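Local coordinates for phosphate-specific transport system accessory protein PhoU homolog (Pseudomonas aeruginosa, PDB 4Q25), which is thought to help regulate phosphate uptake as a homodimeric accessory protein of the phosphate-specific transport system, at residues N16-D21 with V74-R79; E34-D39 with E57-I62; Q64-I69 with K95-L100; Q138-E143 with D206-I211. All blocks are in the same frame, centred on the assembly; numbering follows the deposited sequence.

Interactions 1 and 2 join the same two helices, 15-45 and 59-78, at places whose centres lie 26 Å apart, and both are partly buried. Interaction 1, far from the chain's centre, is a salt bridge over one isoleucine; interaction 2 sets a buried glutamine against isoleucines. Interactions 3 and 4 are buried. Interaction 3 carries helix 59-78 onto helix 84-120 with aliphatic contacts, and like interaction 1 it has residues at the second subunit. Interaction 4, nearest the centre of the chain and within the second PhoU domain, packs an alanine methyl against backbone and aliphatic carbons. It meets interaction 2 through Glu34 and Gln142, and interaction 3 through Asp99 and His207.

Interaction 1. Residues N16-D21 with V74-R79; sequences NAELED and VRILAR
Glu18 reaches from helix 15-45 over Ile76 to the side chain of Arg79. Its OE2 accepts a weak hydrogen bond from Arg79 NE at 3.1 Å, part of a salt bridge, with the N-H...O angle bent to 121°. The carboxylate and guanidinium planes stand 71° apart, so the pair is held more by charge than by a flat two-pronged grip; Glu18 OE1 stays 3.8 Å from Arg79 NE. An extended chain beyond CG takes the carboxylate outward, past Ile76 running the opposite way, and Ile76 CG1 lies 4.0 Å from Glu18 CG. Farther in, Ile76 CD1 rests 3.6 Å from the backbone Glu18 O and near Leu19 N. These helices are neighbours in the all-helical bundle of PhoU, and Ile76 also touches Phe15, Val22 and Ile90, which places it between helices 15-45 and 84-120, while Glu18 and Arg79 close the contact on the outside. Arg79 is the first residue to leave helical geometry after helix 59-78, yet its backbone N still gives a hydrogen bond to Arg75 O at 3.2 Å. On helix 15-45, Asp21 O is used by Ser24 OG and Glu20 OE2 pairs with Arg23 NE. Val74, Leu77 and Ala78 pack on Ala84 and Leu87 of the second subunit.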
# COMPACT_ATOMS: atom_id res chain seq x y z
N ASN A 16 -18.88 -13.62 -22.50
CA ASN A 16 -17.49 -13.38 -22.86
C ASN A 16 -17.28 -12.05 -23.59
O ASN A 16 -16.15 -11.65 -23.83
CB ASN A 16 -16.96 -14.55 -23.69
CG ASN A 16 -17.19 -15.88 -23.01
OD1 ASN A 16 -17.92 -16.73 -23.53
ND2 ASN A 16 -16.61 -16.05 -21.84
N ALA A 17 -18.37 -11.38 -23.94
CA ALA A 17 -18.29 -10.00 -24.39
C ALA A 17 -18.04 -9.15 -23.15
O ALA A 17 -17.04 -8.46 -23.06
CB ALA A 17 -19.56 -9.55 -25.09
N GLU A 18 -18.94 -9.24 -22.18
CA GLU A 18 -18.84 -8.41 -21.00
C GLU A 18 -17.53 -8.68 -20.24
O GLU A 18 -17.02 -7.81 -19.55
CB GLU A 18 -20.10 -8.54 -20.11
CG GLU A 18 -20.39 -9.92 -19.54
CD GLU A 18 -21.75 -9.98 -18.85
OE1 GLU A 18 -22.76 -9.62 -19.51
OE2 GLU A 18 -21.81 -10.40 -17.66
N LEU A 19 -17.02 -9.88 -20.36
CA LEU A 19 -15.70 -10.21 -19.91
C LEU A 19 -14.54 -9.53 -20.62
O LEU A 19 -13.53 -9.26 -20.03
CB LEU A 19 -15.55 -11.70 -19.97
CG LEU A 19 -14.21 -12.27 -19.61
CD1 LEU A 19 -13.91 -11.94 -18.16
CD2 LEU A 19 -14.20 -13.76 -19.86
N GLU A 20 -14.64 -9.34 -21.92
CA GLU A 20 -13.62 -8.61 -22.64
C GLU A 20 -13.73 -7.13 -22.30
O GLU A 20 -12.73 -6.47 -22.20
CB GLU A 20 -13.71 -8.81 -24.17
CG GLU A 20 -13.45 -10.23 -24.65
CD GLU A 20 -11.97 -10.62 -24.72
OE1 GLU A 20 -11.54 -11.11 -25.79
OE2 GLU A 20 -11.25 -10.44 -23.71
N ASP A 21 -14.95 -6.63 -22.13
CA ASP A 21 -15.18 -5.25 -21.72
C ASP A 21 -14.51 -4.86 -20.40
O ASP A 21 -13.99 -3.76 -20.27
CB ASP A 21 -16.68 -4.98 -21.60
CG ASP A 21 -17.29 -4.58 -22.90
OD1 ASP A 21 -16.93 -5.19 -23.93
OD2 ASP A 21 -18.11 -3.64 -22.89
N VAL A 74 -18.51 -7.60 -10.06
CA VAL A 74 -19.62 -8.07 -9.27
C VAL A 74 -20.77 -8.50 -10.15
O VAL A 74 -21.26 -9.58 -10.01
CB VAL A 74 -20.03 -7.02 -8.21
CG1 VAL A 74 -21.39 -7.29 -7.64
CG2 VAL A 74 -19.05 -7.04 -7.08
N ARG A 75 -21.14 -7.70 -11.12
CA ARG A 75 -22.25 -8.04 -11.95
C ARG A 75 -21.98 -9.28 -12.76
O ARG A 75 -22.80 -10.20 -12.84
CB ARG A 75 -22.60 -6.86 -12.82
CG ARG A 75 -22.72 -5.59 -12.02
CD ARG A 75 -23.40 -4.47 -12.78
NE ARG A 75 -22.81 -4.26 -14.09
CZ ARG A 75 -21.98 -3.28 -14.39
NH1 ARG A 75 -21.63 -2.41 -13.48
NH2 ARG A 75 -21.51 -3.17 -15.61
N ILE A 76 -20.78 -9.36 -13.29
CA ILE A 76 -20.45 -10.48 -14.08
C ILE A 76 -20.53 -11.72 -13.25
O ILE A 76 -21.05 -12.70 -13.68
CB ILE A 76 -19.01 -10.41 -14.61
CG1 ILE A 76 -18.91 -9.48 -15.80
CG2 ILE A 76 -18.53 -11.76 -15.09
CD1 ILE A 76 -17.50 -9.28 -16.26
N LEU A 77 -19.99 -11.69 -12.05
CA LEU A 77 -19.99 -12.88 -11.23
C LEU A 77 -21.39 -13.28 -10.82
O LEU A 77 -21.70 -14.44 -10.70
CB LEU A 77 -19.10 -12.71 -10.02
CG LEU A 77 -17.61 -12.89 -10.20
CD1 LEU A 77 -16.89 -12.82 -8.89
CD2 LEU A 77 -17.24 -14.18 -10.89
N ALA A 78 -22.22 -12.29 -10.58
CA ALA A 78 -23.54 -12.50 -10.11
C ALA A 78 -24.26 -13.33 -11.11
O ALA A 78 -25.00 -14.19 -10.75
CB ALA A 78 -24.25 -11.20 -9.90
N ARG A 79 -24.02 -13.15 -12.40
CA ARG A 79 -24.67 -13.99 -13.40
C ARG A 79 -23.99 -15.34 -13.55
O ARG A 79 -23.28 -15.58 -14.50
CB ARG A 79 -24.67 -13.34 -14.76
CG ARG A 79 -24.98 -11.86 -14.75
CD ARG A 79 -24.70 -11.31 -16.12
NE ARG A 79 -24.49 -9.88 -16.09
CZ ARG A 79 -25.47 -8.99 -16.10
NH1 ARG A 79 -26.72 -9.40 -16.13
NH2 ARG A 79 -25.19 -7.70 -16.08

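Interaction 2. Residues E34-D39 with E57-I62; sequences EKQVND and EIDDQI
A polar side chain set among hydrophobic ones makes this contact: Gln36 of helix 15-45 reaches across to Ile58, Asp59 and Ile62, at the N-terminal part of helix 59-78. Both segments lie in the first PhoU domain of the helical bundle, and the helices meet here near the end of 15-45 that leads into the short helix 49-56. Gln36 and Ile58 lie alongside each other, pointing opposite ways, with Gln36 CG 3.8 Å from Ile58 CG2 and the amide Gln36 NE2 3.6 Å from Ile58 CB. The first torsion of Gln36, -91°, lies away from a staggered position, and the rest of its chain runs out straight, carrying the amide across to Ile58, where NE2 also gives a weak hydrogen bond to Val55 O of helix 49-56, so the buried donor has a partner. The placement of the amide oxygen is doubtful: Gln36 OE1 lies 3.4 Å from Asp59 OD1, two acceptors close together on side chains that cross at about a right angle. Ile62 packs on Met29 and Val33, though its fit against Gln36 is doubtful, while Ile58 touches Leu32. Gln36 itself lies on Ala107 of helix 84-120. On the helix 15-45 side, Asp39 is gripped twice: Lys35 NZ meets the syn lone pair of Asp39 OD2 at 2.7 Å, and Asn38 ND2 gives a hydrogen bond to Asp39 OD1 at 3.0 Å from above the carboxylate plane.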
# COMPACT_ATOMS: atom_id res chain seq x y z
N GLU A 34 -0.15 4.46 -15.79
CA GLU A 34 1.18 4.42 -16.32
C GLU A 34 1.59 5.82 -16.78
O GLU A 34 2.72 6.22 -16.65
CB GLU A 34 1.21 3.41 -17.47
CG GLU A 34 2.54 3.13 -18.13
CD GLU A 34 2.37 2.25 -19.37
OE1 GLU A 34 1.48 1.33 -19.34
OE2 GLU A 34 3.11 2.48 -20.37
N LYS A 35 0.65 6.54 -17.35
CA LYS A 35 0.87 7.91 -17.73
C LYS A 35 1.04 8.81 -16.50
O LYS A 35 1.80 9.78 -16.56
CB LYS A 35 -0.27 8.40 -18.59
CG LYS A 35 -0.05 9.77 -19.16
CD LYS A 35 -1.32 10.27 -19.82
CE LYS A 35 -1.15 11.72 -20.27
NZ LYS A 35 -0.84 12.61 -19.12
N GLN A 36 0.35 8.50 -15.40
CA GLN A 36 0.59 9.19 -14.16
C GLN A 36 2.05 8.97 -13.67
O GLN A 36 2.69 9.88 -13.14
CB GLN A 36 -0.41 8.76 -13.08
CG GLN A 36 -1.70 9.56 -12.97
CD GLN A 36 -2.33 9.40 -11.57
OE1 GLN A 36 -2.45 8.30 -11.07
NE2 GLN A 36 -2.67 10.50 -10.93
N VAL A 37 2.55 7.75 -13.78
CA VAL A 37 3.90 7.46 -13.35
C VAL A 37 4.90 8.27 -14.18
O VAL A 37 5.76 8.96 -13.61
CB VAL A 37 4.22 5.98 -13.44
CG1 VAL A 37 5.69 5.70 -13.22
CG2 VAL A 37 3.42 5.21 -12.42
N ASN A 38 4.76 8.19 -15.51
CA ASN A 38 5.54 8.98 -16.45
C ASN A 38 5.57 10.47 -16.09
O ASN A 38 6.64 11.07 -15.94
CB ASN A 38 4.97 8.80 -17.85
CG ASN A 38 5.70 9.63 -18.90
OD1 ASN A 38 6.71 9.23 -19.43
ND2 ASN A 38 5.15 10.79 -19.21
N ASP A 39 4.40 11.07 -15.93
CA ASP A 39 4.29 12.49 -15.63
C ASP A 39 4.84 12.85 -14.28
O ASP A 39 5.43 13.91 -14.12
CB ASP A 39 2.85 12.95 -15.72
CG ASP A 39 2.27 12.78 -17.12
OD1 ASP A 39 3.05 12.68 -18.08
OD2 ASP A 39 1.03 12.73 -17.24
N GLU A 57 -4.60 15.59 -9.80
CA GLU A 57 -5.97 15.75 -10.24
C GLU A 57 -6.52 14.59 -11.09
O GLU A 57 -7.70 14.54 -11.38
CB GLU A 57 -6.10 17.06 -11.03
CG GLU A 57 -5.95 18.28 -10.13
CD GLU A 57 -5.80 19.55 -10.90
OE1 GLU A 57 -5.75 19.48 -12.16
OE2 GLU A 57 -5.71 20.61 -10.24
N ILE A 58 -5.66 13.67 -11.51
CA ILE A 58 -6.10 12.51 -12.27
C ILE A 58 -6.49 11.43 -11.26
O ILE A 58 -7.28 10.52 -11.55
CB ILE A 58 -4.98 12.03 -13.22
CG1 ILE A 58 -4.81 13.00 -14.39
CG2 ILE A 58 -5.26 10.64 -13.77
CD1 ILE A 58 -3.41 13.01 -15.00
N ASP A 59 -5.94 11.54 -10.05
CA ASP A 59 -6.00 10.45 -9.11
C ASP A 59 -7.44 10.14 -8.72
O ASP A 59 -7.78 9.00 -8.41
CB ASP A 59 -5.06 10.68 -7.89
CG ASP A 59 -4.49 9.36 -7.33
OD1 ASP A 59 -4.23 8.39 -8.13
OD2 ASP A 59 -4.33 9.29 -6.08
N ASP A 60 -8.31 11.14 -8.80
CA ASP A 60 -9.72 10.92 -8.55
C ASP A 60 -10.37 10.05 -9.61
O ASP A 60 -11.13 9.15 -9.30
CB ASP A 60 -10.44 12.25 -8.46
CG ASP A 60 -9.91 13.11 -7.32
OD1 ASP A 60 -10.46 13.01 -6.19
OD2 ASP A 60 -8.91 13.84 -7.56
N GLN A 61 -10.08 10.33 -10.87
CA GLN A 61 -10.61 9.55 -11.98
C GLN A 61 -10.19 8.09 -11.87
O GLN A 61 -10.94 7.18 -12.18
CB GLN A 61 -10.08 10.12 -13.29
CG GLN A 61 -10.62 9.45 -14.53
CD GLN A 61 -10.08 10.04 -15.80
OE1 GLN A 61 -9.41 11.07 -15.81
NE2 GLN A 61 -10.36 9.37 -16.90
N ILE A 62 -8.95 7.89 -11.43
CA ILE A 62 -8.39 6.56 -11.23
C ILE A 62 -9.12 5.79 -10.13
O ILE A 62 -9.43 4.62 -10.31
CB ILE A 62 -6.88 6.66 -10.98
CG1 ILE A 62 -6.26 7.26 -12.24
CG2 ILE A 62 -6.26 5.30 -10.64
CD1 ILE A 62 -4.77 7.14 -12.33

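Interaction 3. Residues Q64-I69 with K95-L100; sequences QMERNI and KSVIDL
Two neighbouring helices of the PhoU bundle, 59-78 and 84-120, run in opposite directions and come together where Glu66 and Ile69 straddle Val97. The CA atoms of Glu66 and Val97 are 5.7 Å apart, consistent with a small residue at the contact. Each methyl of Val97 has its own partner. Val97 CG1 meets Ile69 CG2 at 3.5 Å and Ile69 CD1 at 3.8 Å, both ends of the isoleucine fork. Val97 CG2 instead touches Glu66 CG at 3.7 Å, an aliphatic contact made by the stem of an acidic residue. With its CG anti to the backbone N (chi1 177°), Glu66 sets this methylene across the valine, and a bend at chi2 turns the carboxylate off to the side, toward Glu101 and Asp70. On the outer side of helix 59-78, Gln64 links two neighbours: Arg67 NH1 gives a hydrogen bond to Gln64 OE1 at 2.8 Å, and Gln64 NE2 gives one to Asn68 OD1 at 3.0 Å. Elsewhere on helix 84-120, Lys95 NZ forms a salt bridge with Asp70 of the second subunit, and Asp99 OD1 takes a hydrogen bond from His207 ND1 of helix 188-220. Between the two segments the adhesion is therefore aliphatic throughout, while the Glu66 carboxylate is left beside Asp70 OD2 of the same chain, which would probably raise the proton affinity of Glu66, though the Lys95-Asp70 pairing between subunits would offset this for Asp70.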
# COMPACT_ATOMS: atom_id res chain seq x y z
N GLN A 64 -12.20 6.35 -9.23
CA GLN A 64 -13.53 6.10 -9.74
C GLN A 64 -13.50 5.00 -10.82
O GLN A 64 -14.46 4.23 -10.95
CB GLN A 64 -14.18 7.40 -10.26
CG GLN A 64 -15.68 7.34 -10.52
CD GLN A 64 -16.49 6.78 -9.35
OE1 GLN A 64 -16.43 7.30 -8.23
NE2 GLN A 64 -17.25 5.71 -9.60
N MET A 65 -12.41 4.89 -11.58
CA MET A 65 -12.28 3.73 -12.48
C MET A 65 -12.20 2.44 -11.70
O MET A 65 -12.77 1.43 -12.10
CB MET A 65 -11.05 3.82 -13.37
CG MET A 65 -11.20 4.81 -14.51
SD MET A 65 -9.66 5.03 -15.42
CE MET A 65 -10.00 3.96 -16.82
N GLU A 66 -11.51 2.45 -10.58
CA GLU A 66 -11.35 1.22 -9.81
C GLU A 66 -12.70 0.76 -9.26
O GLU A 66 -12.99 -0.43 -9.25
CB GLU A 66 -10.38 1.42 -8.65
CG GLU A 66 -10.22 0.20 -7.75
CD GLU A 66 -10.41 0.58 -6.30
OE1 GLU A 66 -9.40 0.59 -5.54
OE2 GLU A 66 -11.57 0.90 -5.93
N ARG A 67 -13.50 1.70 -8.78
CA ARG A 67 -14.85 1.43 -8.30
C ARG A 67 -15.73 0.88 -9.39
O ARG A 67 -16.47 -0.08 -9.18
CB ARG A 67 -15.49 2.69 -7.74
CG ARG A 67 -14.86 3.16 -6.44
CD ARG A 67 -15.33 4.56 -6.08
NE ARG A 67 -14.31 5.22 -5.26
CZ ARG A 67 -13.80 6.43 -5.49
NH1 ARG A 67 -14.26 7.17 -6.50
NH2 ARG A 67 -12.87 6.91 -4.69
N ASN A 68 -15.65 1.49 -10.57
CA ASN A 68 -16.45 1.03 -11.72
C ASN A 68 -16.09 -0.38 -12.16
O ASN A 68 -16.96 -1.14 -12.55
CB ASN A 68 -16.35 2.00 -12.89
CG ASN A 68 -16.95 3.35 -12.56
OD1 ASN A 68 -17.70 3.47 -11.62
ND2 ASN A 68 -16.57 4.37 -13.31
N ILE A 69 -14.83 -0.73 -12.08
CA ILE A 69 -14.39 -2.06 -12.47
C ILE A 69 -14.80 -3.08 -11.42
O ILE A 69 -15.13 -4.20 -11.75
CB ILE A 69 -12.87 -2.07 -12.70
CG1 ILE A 69 -12.49 -1.21 -13.92
CG2 ILE A 69 -12.34 -3.48 -12.88
CD1 ILE A 69 -10.99 -1.14 -14.23
N LYS A 95 -8.20 -7.95 -8.04
CA LYS A 95 -7.02 -7.72 -7.23
C LYS A 95 -6.07 -6.75 -7.90
O LYS A 95 -5.39 -5.99 -7.23
CB LYS A 95 -6.30 -9.02 -6.91
CG LYS A 95 -7.07 -9.83 -5.88
CD LYS A 95 -6.32 -11.03 -5.36
CE LYS A 95 -7.16 -11.72 -4.30
NZ LYS A 95 -6.57 -13.04 -4.03
N SER A 96 -6.05 -6.74 -9.23
CA SER A 96 -5.11 -5.92 -9.94
C SER A 96 -5.53 -4.45 -9.99
O SER A 96 -4.66 -3.58 -9.98
CB SER A 96 -4.75 -6.49 -11.30
OG SER A 96 -5.81 -6.30 -12.16
N VAL A 97 -6.83 -4.14 -9.95
CA VAL A 97 -7.23 -2.73 -9.86
C VAL A 97 -6.77 -2.07 -8.53
O VAL A 97 -6.58 -0.87 -8.47
CB VAL A 97 -8.74 -2.48 -10.05
CG1 VAL A 97 -9.16 -2.89 -11.43
CG2 VAL A 97 -9.58 -3.20 -9.01
N ILE A 98 -6.61 -2.87 -7.49
CA ILE A 98 -6.05 -2.40 -6.24
C ILE A 98 -4.59 -2.01 -6.46
O ILE A 98 -4.18 -0.92 -6.06
CB ILE A 98 -6.11 -3.46 -5.12
CG1 ILE A 98 -7.56 -3.95 -4.88
CG2 ILE A 98 -5.62 -2.86 -3.82
CD1 ILE A 98 -7.63 -5.20 -4.01
N ASP A 99 -3.83 -2.88 -7.13
CA ASP A 99 -2.45 -2.57 -7.50
C ASP A 99 -2.32 -1.32 -8.37
O ASP A 99 -1.47 -0.48 -8.12
CB ASP A 99 -1.76 -3.77 -8.14
CG ASP A 99 -1.53 -4.92 -7.14
OD1 ASP A 99 -0.95 -4.72 -6.06
OD2 ASP A 99 -1.92 -6.05 -7.45
N LEU A 100 -3.22 -1.16 -9.35
CA LEU A 100 -3.21 0.02 -10.19
C LEU A 100 -3.55 1.25 -9.41
O LEU A 100 -2.99 2.30 -9.66
CB LEU A 100 -4.15 -0.13 -11.39
CG LEU A 100 -3.69 -1.20 -12.36
CD1 LEU A 100 -4.69 -1.34 -13.50
CD2 LEU A 100 -2.29 -0.90 -12.89

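Interaction 4. Residues Q138-E143 with D206-I211; sequences QKMVQE and DHARNI
Ala208 sets its methyl against the backbone of Met140 and Val141. The CB of Ala208 sits 3.7 Å from Met140 O and 3.9 Å from Val141 N, so it rests on the peptide link between them. Met140 CB, at 3.8 Å, and Val141 CG2, at 4.0 Å, both touch the same methyl, Ala208 CB. Val141 CG2 comes there because it lies beside the backbone N, with the other methyl, CG1, turned toward Glu34 of helix 15-45. Met140 runs on past Ala208, its chain bent at chi3, and packs on Asp163 and Val166 of helix 153-183. With so small a side chain between them, the CA atoms of Val141 and Ala208 approach to 5.0 Å and the axes of the two short segments to 8.6 Å, inclined at 17°. Beside this seam Arg209 lies over Asp206: Arg209 NH1 gives a hydrogen bond to Asn210 OD1 at 2.8 Å, in the guanidinium plane, and its NH2 forms a salt bridge with Asp163, while the charge pairing with Asp206 is long. Asn210 ND2 makes a weak hydrogen bond to Asp99 of helix 84-120. Both segments fall in the second PhoU domain, where helices 127-149 and 188-220 run nearly parallel, as the first and third helices do in an up-down-up three-helix bundle.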
# COMPACT_ATOMS: atom_id res chain seq x y z
N GLN A 138 8.33 2.09 -14.43
CA GLN A 138 7.32 2.39 -15.42
C GLN A 138 7.29 1.28 -16.46
O GLN A 138 6.21 0.89 -16.91
CB GLN A 138 7.58 3.72 -16.08
CG GLN A 138 6.53 4.16 -17.12
CD GLN A 138 6.85 5.53 -17.70
OE1 GLN A 138 7.29 6.42 -16.98
NE2 GLN A 138 6.68 5.71 -19.01
N LYS A 139 8.47 0.77 -16.85
CA LYS A 139 8.56 -0.34 -17.79
C LYS A 139 7.91 -1.59 -17.22
O LYS A 139 7.09 -2.20 -17.85
CB LYS A 139 9.99 -0.65 -18.25
CG LYS A 139 9.99 -1.43 -19.58
CD LYS A 139 11.37 -1.85 -20.07
CE LYS A 139 11.34 -2.34 -21.53
NZ LYS A 139 12.62 -2.10 -22.29
N MET A 140 8.28 -1.95 -16.01
CA MET A 140 7.61 -3.02 -15.27
C MET A 140 6.09 -2.92 -15.31
O MET A 140 5.41 -3.94 -15.45
CB MET A 140 8.07 -3.05 -13.83
CG MET A 140 9.52 -3.48 -13.67
SD MET A 140 10.07 -3.45 -11.97
CE MET A 140 9.10 -4.76 -11.25
N VAL A 141 5.54 -1.71 -15.21
CA VAL A 141 4.10 -1.54 -15.29
C VAL A 141 3.56 -1.84 -16.68
O VAL A 141 2.63 -2.62 -16.80
CB VAL A 141 3.65 -0.12 -14.86
CG1 VAL A 141 2.19 0.13 -15.21
CG2 VAL A 141 3.84 0.05 -13.37
N GLN A 142 4.13 -1.22 -17.73
CA GLN A 142 3.79 -1.53 -19.13
C GLN A 142 3.82 -3.04 -19.37
O GLN A 142 2.89 -3.59 -19.93
CB GLN A 142 4.77 -0.93 -20.16
CG GLN A 142 5.31 0.47 -19.94
CD GLN A 142 6.28 0.91 -21.05
OE1 GLN A 142 6.27 0.33 -22.15
NE2 GLN A 142 7.14 1.93 -20.76
N GLU A 143 4.87 -3.69 -18.92
CA GLU A 143 5.10 -5.11 -19.21
C GLU A 143 4.07 -5.99 -18.50
O GLU A 143 3.51 -6.91 -19.12
CB GLU A 143 6.54 -5.53 -18.85
CG GLU A 143 7.57 -5.02 -19.87
CD GLU A 143 9.01 -5.42 -19.56
OE1 GLU A 143 9.42 -5.49 -18.39
OE2 GLU A 143 9.77 -5.65 -20.50
N ASP A 206 7.03 -2.87 -6.88
CA ASP A 206 6.42 -3.96 -6.11
C ASP A 206 5.02 -4.28 -6.61
O ASP A 206 4.69 -5.44 -6.77
CB ASP A 206 6.38 -3.64 -4.62
CG ASP A 206 7.74 -3.55 -4.01
OD1 ASP A 206 8.76 -3.83 -4.69
OD2 ASP A 206 7.78 -3.14 -2.83
N HIS A 207 4.20 -3.26 -6.91
CA HIS A 207 2.84 -3.51 -7.41
C HIS A 207 2.78 -4.04 -8.87
O HIS A 207 1.88 -4.79 -9.23
CB HIS A 207 1.97 -2.26 -7.27
CG HIS A 207 1.64 -1.92 -5.86
ND1 HIS A 207 0.69 -2.60 -5.14
CD2 HIS A 207 2.10 -0.94 -5.04
CE1 HIS A 207 0.60 -2.07 -3.93
NE2 HIS A 207 1.47 -1.08 -3.84
N ALA A 208 3.69 -3.61 -9.70
CA ALA A 208 3.80 -4.18 -11.03
C ALA A 208 4.10 -5.67 -10.93
O ALA A 208 3.55 -6.46 -11.66
CB ALA A 208 4.91 -3.50 -11.82
N ARG A 209 4.99 -6.02 -10.01
CA ARG A 209 5.35 -7.40 -9.72
C ARG A 209 4.15 -8.18 -9.26
O ARG A 209 3.94 -9.28 -9.74
CB ARG A 209 6.45 -7.45 -8.66
CG ARG A 209 6.90 -8.83 -8.25
CD ARG A 209 6.44 -9.18 -6.84
NE ARG A 209 7.36 -8.67 -5.83
CZ ARG A 209 7.01 -7.94 -4.77
NH1 ARG A 209 5.73 -7.61 -4.54
NH2 ARG A 209 7.95 -7.53 -3.92
N ASN A 210 3.37 -7.62 -8.33
CA ASN A 210 2.12 -8.29 -7.90
C ASN A 210 1.17 -8.56 -9.06
O ASN A 210 0.60 -9.65 -9.14
CB ASN A 210 1.37 -7.50 -6.84
CG ASN A 210 2.17 -7.29 -5.57
OD1 ASN A 210 3.10 -8.04 -5.27
ND2 ASN A 210 1.81 -6.28 -4.81
N ILE A 211 0.99 -7.59 -9.94
CA ILE A 211 0.09 -7.77 -11.08
C ILE A 211 0.62 -8.84 -12.03
O ILE A 211 -0.16 -9.52 -12.69
CB ILE A 211 -0.12 -6.49 -11.86
CG1 ILE A 211 -0.86 -5.47 -11.01
CG2 ILE A 211 -0.88 -6.76 -13.15
CD1 ILE A 211 -0.76 -4.06 -11.56